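PDB 5DMH: 3-oxo-tetronate kinase from Cupriavidus necator, which catalyses the ATP-dependent phosphorylation of 3-oxo-tetronate to 3-oxo-tetronate 4-phosphate, as a member of the four-carbon acid sugar kinase family. Local coordinates for residues Gly43-Ala48 and Thr58-Gly63; Trp103-Gly108 and Ala137-Asp142; Phe150-Arg155 and Gly411-Pro416. All coordinates share one frame; numbering follows the deposited sequence.

Contact 1: residues Gly43-Ala48 and Thr58-Gly63; sequences GATDLA and TVQTIG
Thr58 opens the strand by setting a methyl group against Ala48, which, like Ala44 one turn earlier, is directed at the strand. Its CG2 comes within 3.6 Å of Ala48 CB: a chi1 of -60° puts OG1 beside the backbone N and leaves CG2 anti to that N, directed at Ala48. The hydroxyl is turned to another task, a hydrogen bond to the carbonyl of Met56 just before the strand. Two residues further along the same face, Gln60 supplies the largest share of the contact. Its chain runs out extended from a CG anti to the backbone N (chi1 170°) and brings the carboxamide up to the helix backbone between Ala44 and Thr45. NE2 lies 3.4 Å from Ala44 CB, while OE1 approaches Thr45 CG2, also at 3.4 Å. Although Gln60 OE1 is 3.2 Å from Thr45 N, the angle is too poor for a hydrogen bond, and the approach is packing of a polar group against the Ala44-Thr45 peptide. No hydrogen bond crosses between the two segments. Thr45 itself keeps its hydroxyl on its own helix, bonded to the carbonyl of Thr42, which leaves the methyl for Gln60. The helix and strand segments run almost antiparallel, 172° between their directions, with axes 9.1 Å apart at closest approach. Alanine and threonine methyls meet near Thr58, while the longer Gln60 reaches the Ala44-Thr45 turn. Around this buried pair, helix 41-53 also rests on strand 78-82 through Ala44, which touches Val80 and Ala82, and on strand 407-415 through Ala48, which touches Ile410. Strand 58-62 lies between those two strands, hydrogen-bonded through Val59 and Thr61 to 78-82 and through Gln60 to Leu408.

Contact 2: residues Trp103-Gly108 and Ala137-Asp142; sequences WLRAQG and AALDSD
Arg105 and Leu139 mark the closest backbone approach, their CA atoms still 9.9 Å apart, and each lies close to a helix C-terminus that closes in a Schellman motif, at Gly108 and at Asp140. One long side chain, Arg105, spans the gap. It bends at chi3 (93°) and presents the guanidinium to the last turn of the other helix. NH1 gives a hydrogen bond of 3.1 Å to Ala138 O, with an N-H...O angle of 149°; the donor stands above the carbonyl plane rather than on a lone pair. Over one face of the same guanidinium sits Leu139 CD1, 3.8 Å from CZ and close to the centre of the group. A water bridge from Arg105 NH2 to Leu139 O is doubtful. Ala138 O, in the last helical turn, thus accepts from a cationic group, which would probably suit the dipole of the helix end. The join lies at the surface of the sugar-binding domain, between helices 90-106 and 128-139; Phe112 of strand 111-115 touches both Arg105 and Leu139, while Ala138 and Leu139 rest on Leu101 of helix 90-106.

Contact 3: residues Phe150-Arg155 and Gly411-Pro416; sequences FPENGR and GAQIAP
Glu152 and Gln413 meet through a direct hydrogen bond, an instance of how two domains can be joined by a few polar groups arranged around a proline. Gln413 NE2 donates to Glu152 OE2 at 3.1 Å, meeting the carboxylate on its syn side, with the carboxylate and amide planes 37° apart. The side chains come from opposite directions; Glu152 CG is anti to its backbone N (chi1 -167°), from which the extended chain carries the carboxylate to Gln413. The second direct bond runs from Asn153 ND2 to Pro416 O, 3.1 Å long and fairly straight at 159°, yet the donor stands above the carbonyl plane, well off any lone pair. One water bridges Asn153 OD1 and Pro416 O; another lies within bonding distance of both Glu152 OE1 and Gln413 OE1. Gln413 OE1 is also bonded to Asn49 ND2 of helix 41-53. Van der Waals contact comes from the Pro416 ring, whose CB lies 3.5 Å from Glu152 CD, the glutamate crossing it at about a right angle. Asn153 CB sits over the centre of one face of the Phe150 ring. The loop closes on Phe150 in a G1 beta bulge, formed with Gly154 and Arg155, and Ile414 and Ala415 form a classic beta bulge facing strand 418-423. The whole is an interdomain bridge, from a loop of the sugar-binding domain to a strand of the nucleotide-binding domain, with the Asn153 side chain about 12 Å from the bound ADP.

Contact 1 is buried, whereas contacts 2 and 3 lie at the surface, and their chemistry follows. The core pairing of 43-48 with 58-63 relies on close-fitting methyls and one carboxamide without a crossing hydrogen bond; the two surface contacts are held by side-chain donors and carbonyl or carboxylate acceptors, with a firm water bridge in contact 3. Contacts 1 and 2 stay within the sugar-binding range and touch where Thr61 meets the Trp103 ring, while contact 3 reaches across to the nucleotide-binding range. Contacts 1 and 3 also touch, Asp46 packing on Phe150, and their strands 58-62 and 407-415 are neighbours. Contacts 2 and 3 do not touch, their nearest atoms about 18 Å apart.

Contact 1: residues Gly43-Ala48 and Thr58-Gly63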
loop_
_atom_site.group_PDB
_atom_site.type_symbol
_atom_site.label_atom_id
_atom_site.label_comp_id
_atom_site.label_asym_id
_atom_site.label_seq_id
_atom_site.Cartn_x
_atom_site.Cartn_y
_atom_site.Cartn_z
ATOM N N GLY A 43 -0.067 -1.404 -0.850
ATOM C CA GLY A 43 0.347 -0.103 -1.363
ATOM C C GLY A 43 1.384 -0.172 -2.478
ATOM O O GLY A 43 1.323 0.590 -3.446
ATOM N N ALA A 44 2.335 -1.094 -2.363
ATOM C CA ALA A 44 3.249 -1.365 -3.451
ATOM C C ALA A 44 2.493 -1.725 -4.753
ATOM O O ALA A 44 2.826 -1.213 -5.836
ATOM C CB ALA A 44 4.202 -2.489 -3.058
ATOM N N THR A 45 1.494 -2.622 -4.675
ATOM C CA THR A 45 0.764 -3.003 -5.887
ATOM C C THR A 45 -0.070 -1.836 -6.443
ATOM O O THR A 45 -0.191 -1.692 -7.660
ATOM C CB THR A 45 -0.147 -4.275 -5.720
ATOM O OG1 THR A 45 -1.359 -3.943 -5.037
ATOM C CG2 THR A 45 0.575 -5.432 -5.027
ATOM N N ASP A 46 -0.634 -1.036 -5.550
ATOM C CA ASP A 46 -1.422 0.163 -5.879
ATOM C C ASP A 46 -0.554 1.119 -6.682
ATOM O O ASP A 46 -0.879 1.470 -7.807
ATOM C CB ASP A 46 -1.907 0.787 -4.561
ATOM C CG ASP A 46 -2.673 2.094 -4.728
ATOM O OD1 ASP A 46 -3.044 2.486 -5.858
ATOM O OD2 ASP A 46 -2.923 2.738 -3.675
ATOM N N LEU A 47 0.580 1.514 -6.114
ATOM C CA LEU A 47 1.552 2.332 -6.845
ATOM C C LEU A 47 2.004 1.725 -8.183
ATOM O O LEU A 47 1.980 2.400 -9.209
ATOM C CB LEU A 47 2.759 2.589 -5.953
ATOM C CG LEU A 47 3.918 3.334 -6.624
ATOM C CD1 LEU A 47 3.453 4.680 -7.154
ATOM C CD2 LEU A 47 5.042 3.489 -5.650
ATOM N N ALA A 48 2.413 0.457 -8.194
ATOM C CA ALA A 48 2.857 -0.153 -9.418
ATOM C C ALA A 48 1.728 -0.137 -10.459
ATOM O O ALA A 48 1.971 0.092 -11.625
ATOM C CB ALA A 48 3.377 -1.570 -9.187
ATOM N N THR A 58 6.972 -1.809 -14.834
ATOM C CA THR A 58 7.266 -1.813 -13.413
ATOM C C THR A 58 7.430 -3.214 -12.884
ATOM O O THR A 58 6.679 -4.097 -13.259
ATOM C CB THR A 58 6.150 -1.108 -12.637
ATOM O OG1 THR A 58 6.042 0.246 -13.081
ATOM C CG2 THR A 58 6.422 -1.103 -11.125
ATOM N N VAL A 59 8.437 -3.412 -12.032
ATOM C CA VAL A 59 8.588 -4.656 -11.288
ATOM C C VAL A 59 8.499 -4.377 -9.785
ATOM O O VAL A 59 9.103 -3.432 -9.275
ATOM C CB VAL A 59 9.918 -5.362 -11.621
ATOM C CG1 VAL A 59 10.197 -6.492 -10.619
ATOM C CG2 VAL A 59 9.890 -5.902 -13.059
ATOM N N GLN A 60 7.693 -5.174 -9.089
ATOM C CA GLN A 60 7.582 -5.072 -7.640
ATOM C C GLN A 60 8.420 -6.176 -7.016
ATOM O O GLN A 60 8.276 -7.345 -7.379
ATOM C CB GLN A 60 6.131 -5.210 -7.177
ATOM C CG GLN A 60 6.007 -5.357 -5.686
ATOM C CD GLN A 60 4.595 -5.181 -5.212
ATOM O OE1 GLN A 60 3.790 -4.526 -5.876
ATOM N NE2 GLN A 60 4.275 -5.756 -4.061
ATOM N N THR A 61 9.308 -5.805 -6.097
ATOM C CA THR A 61 10.107 -6.779 -5.379
ATOM C C THR A 61 9.612 -6.860 -3.951
ATOM O O THR A 61 9.112 -5.888 -3.402
ATOM C CB THR A 61 11.616 -6.412 -5.367
ATOM O OG1 THR A 61 11.812 -5.198 -4.637
ATOM C CG2 THR A 61 12.157 -6.280 -6.778
ATOM N N ILE A 62 9.721 -8.039 -3.364
ATOM C CA ILE A 62 9.355 -8.229 -1.982
ATOM C C ILE A 62 10.647 -8.069 -1.216
ATOM O O ILE A 62 11.514 -8.928 -1.271
ATOM C CB ILE A 62 8.720 -9.620 -1.747
ATOM C CG1 ILE A 62 7.512 -9.810 -2.643
ATOM C CG2 ILE A 62 8.304 -9.763 -0.302
ATOM C CD1 ILE A 62 6.465 -8.693 -2.527
ATOM N N GLY A 63 10.812 -6.911 -0.573
ATOM C CA GLY A 63 12.098 -6.542 -0.021
ATOM C C GLY A 63 13.133 -6.498 -1.115
ATOM O O GLY A 63 12.815 -6.253 -2.300
#

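Contact 2: residues Trp103-Gly108 and Ala137-Asp142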
loop_
_atom_site.group_PDB
_atom_site.type_symbol
_atom_site.label_atom_id
_atom_site.label_comp_id
_atom_site.label_asym_id
_atom_site.label_seq_id
_atom_site.Cartn_x
_atom_site.Cartn_y
_atom_site.Cartn_z
ATOM N N TRP A 103 19.764 0.235 -2.571
ATOM C CA TRP A 103 19.604 -0.786 -3.612
ATOM C C TRP A 103 19.062 -0.148 -4.903
ATOM O O TRP A 103 19.547 -0.417 -6.019
ATOM C CB TRP A 103 18.717 -1.946 -3.121
ATOM C CG TRP A 103 18.569 -3.029 -4.140
ATOM C CD1 TRP A 103 19.447 -4.047 -4.412
ATOM C CD2 TRP A 103 17.482 -3.180 -5.055
ATOM N NE1 TRP A 103 18.968 -4.818 -5.438
ATOM C CE2 TRP A 103 17.759 -4.312 -5.849
ATOM C CE3 TRP A 103 16.301 -2.470 -5.273
ATOM C CZ2 TRP A 103 16.886 -4.757 -6.849
ATOM C CZ3 TRP A 103 15.432 -2.903 -6.259
ATOM C CH2 TRP A 103 15.725 -4.041 -7.038
ATOM N N LEU A 104 18.072 0.716 -4.744
ATOM C CA LEU A 104 17.450 1.392 -5.880
ATOM C C LEU A 104 18.436 2.296 -6.604
ATOM O O LEU A 104 18.493 2.298 -7.833
ATOM C CB LEU A 104 16.244 2.196 -5.406
ATOM C CG LEU A 104 15.044 1.338 -5.000
ATOM C CD1 LEU A 104 14.034 2.235 -4.316
ATOM C CD2 LEU A 104 14.402 0.619 -6.196
ATOM N N ARG A 105 19.251 3.027 -5.847
ATOM C CA ARG A 105 20.247 3.906 -6.445
ATOM C C ARG A 105 21.239 3.093 -7.264
ATOM O O ARG A 105 21.605 3.460 -8.379
ATOM C CB ARG A 105 21.000 4.683 -5.364
ATOM C CG ARG A 105 20.175 5.540 -4.472
ATOM C CD ARG A 105 21.010 6.157 -3.372
ATOM N NE ARG A 105 21.474 7.469 -3.782
ATOM C CZ ARG A 105 21.854 8.434 -2.961
ATOM N NH1 ARG A 105 21.840 8.272 -1.636
ATOM N NH2 ARG A 105 22.210 9.590 -3.480
ATOM N N ALA A 106 21.659 1.976 -6.695
ATOM C CA ALA A 106 22.613 1.077 -7.337
ATOM C C ALA A 106 22.081 0.450 -8.617
ATOM O O ALA A 106 22.872 0.065 -9.470
ATOM C CB ALA A 106 23.006 0.006 -6.376
ATOM N N GLN A 107 20.753 0.319 -8.738
ATOM C CA GLN A 107 20.149 -0.119 -9.994
ATOM C C GLN A 107 20.084 1.018 -11.017
ATOM O O GLN A 107 19.755 0.779 -12.177
ATOM C CB GLN A 107 18.735 -0.684 -9.786
ATOM C CG GLN A 107 18.559 -1.698 -8.656
ATOM C CD GLN A 107 19.662 -2.739 -8.597
ATOM O OE1 GLN A 107 19.846 -3.508 -9.537
ATOM N NE2 GLN A 107 20.408 -2.764 -7.486
ATOM N N GLY A 108 20.368 2.254 -10.598
ATOM C CA GLY A 108 20.449 3.360 -11.543
ATOM C C GLY A 108 19.306 4.375 -11.483
ATOM O O GLY A 108 19.235 5.311 -12.291
ATOM N N ALA A 137 17.695 13.131 3.931
ATOM C CA ALA A 137 19.063 13.285 4.401
ATOM C C ALA A 137 19.997 12.427 3.563
ATOM O O ALA A 137 21.056 12.904 3.138
ATOM C CB ALA A 137 19.181 12.922 5.854
ATOM N N ALA A 138 19.611 11.176 3.314
ATOM C CA ALA A 138 20.474 10.280 2.559
ATOM C C ALA A 138 20.602 10.705 1.092
ATOM O O ALA A 138 21.644 10.487 0.468
ATOM C CB ALA A 138 20.037 8.837 2.695
ATOM N N LEU A 139 19.574 11.383 0.576
ATOM C CA LEU A 139 19.637 11.965 -0.763
ATOM C C LEU A 139 20.287 13.369 -0.793
ATOM O O LEU A 139 20.481 13.934 -1.868
ATOM C CB LEU A 139 18.216 12.066 -1.315
ATOM C CG LEU A 139 17.612 11.164 -2.405
ATOM C CD1 LEU A 139 18.444 10.026 -2.919
ATOM C CD2 LEU A 139 16.232 10.664 -1.981
ATOM N N ASP A 140 20.592 13.922 0.386
ATOM C CA ASP A 140 21.077 15.295 0.528
ATOM C C ASP A 140 20.133 16.310 -0.140
ATOM O O ASP A 140 20.568 17.216 -0.857
ATOM C CB ASP A 140 22.484 15.456 -0.036
ATOM C CG ASP A 140 23.099 16.798 0.323
ATOM O OD1 ASP A 140 22.827 17.323 1.428
ATOM O OD2 ASP A 140 23.848 17.337 -0.501
ATOM N N SER A 141 18.843 16.135 0.113
ATOM C CA SER A 141 17.802 17.020 -0.403
ATOM C C SER A 141 17.127 17.723 0.765
ATOM O O SER A 141 16.909 17.115 1.810
ATOM C CB SER A 141 16.768 16.223 -1.190
ATOM O OG SER A 141 15.818 17.090 -1.782
ATOM N N ASP A 142 16.749 18.991 0.574
ATOM C CA ASP A 142 16.195 19.771 1.658
ATOM C C ASP A 142 14.683 19.919 1.627
ATOM O O ASP A 142 14.119 20.648 2.454
ATOM C CB ASP A 142 16.864 21.164 1.718
ATOM C CG ASP A 142 16.522 22.055 0.527
ATOM O OD1 ASP A 142 15.645 21.702 -0.287
ATOM O OD2 ASP A 142 17.138 23.143 0.413
HETATM O O HOH W 1 22.703 11.936 -2.868
#

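Contact 3: residues Phe150-Arg155 and Gly411-Pro416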
loop_
_atom_site.group_PDB
_atom_site.type_symbol
_atom_site.label_atom_id
_atom_site.label_comp_id
_atom_site.label_asym_id
_atom_site.label_seq_id
_atom_site.Cartn_x
_atom_site.Cartn_y
_atom_site.Cartn_z
ATOM N N PHE A 150 -5.997 10.842 -3.452
ATOM C CA PHE A 150 -6.317 9.745 -4.345
ATOM C C PHE A 150 -7.797 9.884 -4.733
ATOM O O PHE A 150 -8.645 9.148 -4.239
ATOM C CB PHE A 150 -6.057 8.419 -3.578
ATOM C CG PHE A 150 -6.021 7.167 -4.446
ATOM C CD1 PHE A 150 -6.384 7.186 -5.782
ATOM C CD2 PHE A 150 -5.602 5.966 -3.894
ATOM C CE1 PHE A 150 -6.336 6.052 -6.540
ATOM C CE2 PHE A 150 -5.547 4.823 -4.646
ATOM C CZ PHE A 150 -5.914 4.855 -5.979
ATOM N N PRO A 151 -8.113 10.865 -5.593
ATOM C CA PRO A 151 -9.515 11.148 -5.913
ATOM C C PRO A 151 -10.314 9.940 -6.395
ATOM O O PRO A 151 -11.498 9.816 -6.064
ATOM C CB PRO A 151 -9.404 12.198 -7.032
ATOM C CG PRO A 151 -8.183 12.987 -6.622
ATOM C CD PRO A 151 -7.212 11.901 -6.126
ATOM N N GLU A 152 -9.685 9.069 -7.169
ATOM C CA GLU A 152 -10.340 7.888 -7.698
ATOM C C GLU A 152 -10.884 7.005 -6.568
ATOM O O GLU A 152 -11.821 6.211 -6.773
ATOM C CB GLU A 152 -9.349 7.090 -8.553
ATOM C CG GLU A 152 -9.953 5.987 -9.434
ATOM C CD GLU A 152 -8.921 4.976 -9.985
ATOM O OE1 GLU A 152 -7.693 5.088 -9.704
ATOM O OE2 GLU A 152 -9.353 4.011 -10.661
ATOM N N ASN A 153 -10.261 7.109 -5.398
ATOM C CA ASN A 153 -10.675 6.361 -4.214
ATOM C C ASN A 153 -11.205 7.305 -3.155
ATOM O O ASN A 153 -11.278 6.955 -1.962
ATOM C CB ASN A 153 -9.532 5.499 -3.654
ATOM C CG ASN A 153 -9.675 4.015 -3.999
ATOM O OD1 ASN A 153 -10.781 3.471 -4.041
ATOM N ND2 ASN A 153 -8.539 3.358 -4.263
ATOM N N GLY A 154 -11.607 8.505 -3.584
ATOM C CA GLY A 154 -12.253 9.448 -2.692
ATOM C C GLY A 154 -11.418 10.218 -1.678
ATOM O O GLY A 154 -11.988 10.743 -0.725
ATOM N N ARG A 155 -10.099 10.291 -1.857
ATOM C CA ARG A 155 -9.247 11.052 -0.943
ATOM C C ARG A 155 -8.853 12.378 -1.579
ATOM O O ARG A 155 -8.245 12.393 -2.660
ATOM C CB ARG A 155 -7.964 10.304 -0.565
ATOM C CG ARG A 155 -8.146 9.067 0.325
ATOM C CD ARG A 155 -8.348 7.772 -0.455
ATOM N NE ARG A 155 -8.358 6.646 0.468
ATOM C CZ ARG A 155 -9.447 6.125 1.042
ATOM N NH1 ARG A 155 -9.325 5.120 1.895
ATOM N NH2 ARG A 155 -10.665 6.580 0.773
ATOM N N GLY A 411 -0.612 -6.998 -13.296
ATOM C CA GLY A 411 -1.589 -7.203 -14.346
ATOM C C GLY A 411 -2.612 -6.081 -14.327
ATOM O O GLY A 411 -2.288 -4.941 -13.961
ATOM N N ALA A 412 -3.851 -6.421 -14.665
ATOM C CA ALA A 412 -4.897 -5.434 -14.861
ATOM C C ALA A 412 -5.544 -5.007 -13.563
ATOM O O ALA A 412 -5.622 -5.784 -12.612
ATOM C CB ALA A 412 -5.961 -5.968 -15.822
ATOM N N GLN A 413 -6.023 -3.761 -13.537
ATOM C CA GLN A 413 -6.718 -3.239 -12.367
ATOM C C GLN A 413 -8.022 -4.006 -12.159
ATOM O O GLN A 413 -8.802 -4.173 -13.091
ATOM C CB GLN A 413 -7.018 -1.742 -12.555
ATOM C CG GLN A 413 -7.761 -1.110 -11.379
ATOM C CD GLN A 413 -7.765 0.400 -11.445
ATOM O OE1 GLN A 413 -6.702 1.039 -11.520
ATOM N NE2 GLN A 413 -8.953 0.988 -11.439
ATOM N N ILE A 414 -8.244 -4.470 -10.932
ATOM C CA ILE A 414 -9.512 -5.072 -10.526
ATOM C C ILE A 414 -10.478 -4.008 -9.980
ATOM O O ILE A 414 -11.643 -3.969 -10.356
ATOM C CB ILE A 414 -9.275 -6.129 -9.441
ATOM C CG1 ILE A 414 -8.287 -7.193 -9.946
ATOM C CG2 ILE A 414 -10.591 -6.752 -8.999
ATOM C CD1 ILE A 414 -7.715 -8.037 -8.829
ATOM N N ALA A 415 -9.966 -3.154 -9.097
ATOM C CA ALA A 415 -10.692 -2.015 -8.525
ATOM C C ALA A 415 -9.688 -0.890 -8.337
ATOM O O ALA A 415 -8.489 -1.134 -8.328
ATOM C CB ALA A 415 -11.284 -2.376 -7.205
ATOM N N PRO A 416 -10.159 0.341 -8.179
ATOM C CA PRO A 416 -9.167 1.404 -7.966
ATOM C C PRO A 416 -8.213 1.065 -6.821
ATOM O O PRO A 416 -8.630 0.643 -5.727
ATOM C CB PRO A 416 -10.034 2.638 -7.670
ATOM C CG PRO A 416 -11.347 2.343 -8.385
ATOM C CD PRO A 416 -11.537 0.848 -8.190
HETATM O O HOH W 2 -6.191 2.814 -9.325
HETATM O O HOH W 3 -6.804 4.229 -12.396
HETATM O O HOH W 4 -11.255 0.658 -4.596
#